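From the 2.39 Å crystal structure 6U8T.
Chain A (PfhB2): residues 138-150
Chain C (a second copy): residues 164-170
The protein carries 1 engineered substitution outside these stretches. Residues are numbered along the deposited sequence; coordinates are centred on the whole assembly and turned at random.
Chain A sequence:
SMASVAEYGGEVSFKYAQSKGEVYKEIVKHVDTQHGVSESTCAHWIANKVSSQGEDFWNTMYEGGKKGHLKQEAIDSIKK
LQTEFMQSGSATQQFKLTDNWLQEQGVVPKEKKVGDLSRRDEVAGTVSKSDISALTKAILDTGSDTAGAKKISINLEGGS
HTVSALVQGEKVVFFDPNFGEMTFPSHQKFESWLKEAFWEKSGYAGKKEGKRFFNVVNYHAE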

# COMPACT_ATOMS: atom_id res chain seq x y z
N ALA A 138 20.37 11.90 5.61
CA ALA A 138 20.45 11.00 6.78
C ALA A 138 21.41 9.83 6.47
O ALA A 138 22.17 9.43 7.37
CB ALA A 138 19.06 10.51 7.17
N ILE A 139 21.35 9.30 5.24
CA ILE A 139 22.22 8.18 4.79
C ILE A 139 23.67 8.67 4.76
O ILE A 139 24.54 7.97 5.31
CB ILE A 139 21.77 7.59 3.45
CG1 ILE A 139 20.36 6.99 3.50
CG2 ILE A 139 22.79 6.55 2.99
CD1 ILE A 139 19.75 6.74 2.16
N LEU A 140 23.93 9.83 4.16
CA LEU A 140 25.30 10.35 3.91
C LEU A 140 25.94 10.94 5.18
O LEU A 140 27.16 10.89 5.25
CB LEU A 140 25.25 11.40 2.79
CG LEU A 140 25.01 10.85 1.39
CD1 LEU A 140 24.95 11.98 0.38
CD2 LEU A 140 26.11 9.85 1.03
N ASP A 141 25.16 11.48 6.11
CA ASP A 141 25.70 12.12 7.35
C ASP A 141 26.47 11.08 8.17
O ASP A 141 25.93 10.01 8.41
CB ASP A 141 24.57 12.74 8.19
CG ASP A 141 25.06 13.57 9.38
OD1 ASP A 141 26.24 14.00 9.37
OD2 ASP A 141 24.29 13.76 10.32
N THR A 142 27.69 11.40 8.59
CA THR A 142 28.47 10.56 9.54
C THR A 142 28.65 11.31 10.87
O THR A 142 29.33 10.77 11.74
CB THR A 142 29.78 10.08 8.89
OG1 THR A 142 30.46 11.17 8.28
CG2 THR A 142 29.54 9.02 7.84
N GLY A 143 28.02 12.48 11.02
CA GLY A 143 28.06 13.30 12.25
C GLY A 143 29.47 13.74 12.60
O GLY A 143 30.13 14.35 11.72
N SER A 144 29.95 13.43 13.81
CA SER A 144 31.31 13.80 14.27
C SER A 144 32.34 13.03 13.44
O SER A 144 33.38 13.63 13.11
CB SER A 144 31.48 13.62 15.77
N ASP A 145 32.04 11.78 13.05
CA ASP A 145 33.03 10.80 12.49
C ASP A 145 33.11 10.92 10.97
O ASP A 145 32.34 11.72 10.38
CB ASP A 145 32.69 9.36 12.85
CG ASP A 145 32.14 9.18 14.24
OD1 ASP A 145 32.50 9.97 15.11
OD2 ASP A 145 31.36 8.23 14.43
N THR A 146 33.99 10.12 10.37
CA THR A 146 34.26 10.02 8.92
C THR A 146 33.48 8.84 8.33
O THR A 146 33.28 8.81 7.10
CB THR A 146 35.78 9.91 8.71
OG1 THR A 146 36.31 8.75 9.37
CG2 THR A 146 36.55 11.10 9.25
N ALA A 147 33.03 7.90 9.17
CA ALA A 147 32.45 6.60 8.77
C ALA A 147 31.15 6.34 9.55
O ALA A 147 31.02 6.82 10.70
CB ALA A 147 33.46 5.50 9.00
N GLY A 148 30.22 5.59 8.95
CA GLY A 148 28.99 5.12 9.61
C GLY A 148 28.28 4.02 8.82
O GLY A 148 28.26 4.10 7.59
N ALA A 149 27.70 3.05 9.53
CA ALA A 149 26.73 2.07 9.00
C ALA A 149 25.30 2.56 9.30
O ALA A 149 25.10 3.15 10.36
CB ALA A 149 27.01 0.72 9.62
N LYS A 150 24.36 2.32 8.39
CA LYS A 150 22.94 2.73 8.52
C LYS A 150 22.03 1.55 8.19
O LYS A 150 22.28 0.82 7.20
CB LYS A 150 22.63 3.90 7.58
CG LYS A 150 23.34 5.21 7.92
CD LYS A 150 24.68 5.37 7.23
CE LYS A 150 25.47 6.59 7.69
NZ LYS A 150 24.60 7.73 8.07
N SER C 164 20.25 -0.78 3.63
CA SER C 164 21.37 -0.40 4.51
C SER C 164 22.47 0.28 3.71
O SER C 164 22.46 0.24 2.49
CB SER C 164 21.86 -1.59 5.28
OG SER C 164 22.19 -2.65 4.41
N ALA C 165 23.37 0.95 4.41
CA ALA C 165 24.48 1.70 3.81
C ALA C 165 25.68 1.64 4.75
O ALA C 165 25.48 1.44 5.95
CB ALA C 165 24.02 3.11 3.56
N LEU C 166 26.87 1.75 4.18
CA LEU C 166 28.15 2.01 4.88
C LEU C 166 28.78 3.22 4.17
O LEU C 166 28.94 3.19 2.93
CB LEU C 166 29.03 0.77 4.80
CG LEU C 166 30.43 0.90 5.36
CD1 LEU C 166 30.41 0.96 6.88
CD2 LEU C 166 31.32 -0.24 4.86
N VAL C 167 29.06 4.27 4.92
CA VAL C 167 29.75 5.48 4.39
C VAL C 167 31.13 5.52 5.05
O VAL C 167 31.17 5.42 6.29
CB VAL C 167 28.92 6.74 4.67
CG1 VAL C 167 29.57 7.99 4.08
CG2 VAL C 167 27.48 6.58 4.19
N GLN C 168 32.20 5.58 4.26
CA GLN C 168 33.60 5.79 4.74
C GLN C 168 34.22 6.89 3.89
O GLN C 168 34.54 6.63 2.74
CB GLN C 168 34.45 4.52 4.62
CG GLN C 168 34.03 3.41 5.56
CD GLN C 168 34.35 2.02 5.03
OE1 GLN C 168 34.24 1.74 3.83
NE2 GLN C 168 34.77 1.14 5.92
N GLY C 169 34.33 8.10 4.45
CA GLY C 169 34.70 9.29 3.68
C GLY C 169 33.77 9.47 2.51
O GLY C 169 32.51 9.49 2.76
N GLU C 170 34.32 9.50 1.30
CA GLU C 170 33.55 9.72 0.04
C GLU C 170 32.96 8.39 -0.48
O GLU C 170 32.07 8.43 -1.35
CB GLU C 170 34.43 10.49 -0.97
CG GLU C 170 34.32 12.02 -0.85
CD GLU C 170 32.90 12.61 -0.75
OE1 GLU C 170 32.13 12.48 -1.75
OE2 GLU C 170 32.53 13.15 0.36

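The two copies meet here through an antiparallel pair of strands, 147-150 of chain A and 164-168 of chain C, whose directions differ by 179° and whose axes approach to 4.6 Å. CA-CA spacing alternates as this arrangement requires: 4.3 Å for A147(A)-Q168(C) and 4.4 Å for A149(A)-L166(C), the non-hydrogen-bonded pairs, against 5.3 Å for G148(A)-V167(C) and 5.1 Å for K150(A)-A165(C), the hydrogen-bonded ones.

Each hydrogen-bonded pair satisfies both its residues' amides and carbonyls. G148(A) N donates to V167(C) O and V167(C) N to G148(A) O, both at 2.8 Å, the latter nearly linear at 175°. K150(A) N reaches A165(C) O at 2.8 Å, and A165(C) N returns to K150(A) O at 3.0 Å. One further bond, G169(C) N to T146(A) O at 2.9 Å and 159°, extends the ladder past the strand ends. Between the rungs, CA-H groups supplement the carbonyls: A147(A) CA lies 3.0 Å from V167(C) O.

On the face shared by A165(C) and V167(C), the chain A helix end and following loop complete the packing. I139(A) CG2 touches A165(C) CB at 3.7 Å, and T142(A) CG2 meets V167(C) CG1 at 3.9 Å; V167(C) has the largest covered area of either stretch. The other face is sparser, with A149(A) CB 4.4 Å from L166(C) CD1.

K150(A) starts on the V167(C) face, but its end leads away from the chain C stretch. Its NZ donates to D141(A) O at 2.7 Å, just beyond the helix, and weakly to A138(A) O at 3.0 Å. In the adjoining loop, D141(A) OD1 accepts from G143(A) N at 2.9 Å, while the type II' turn from T142(A) to D145(A) is closed by D145(A) N to T142(A) O at 3.2 Å and buttressed by T142(A) OG1 donating to D145(A) O at 2.9 Å.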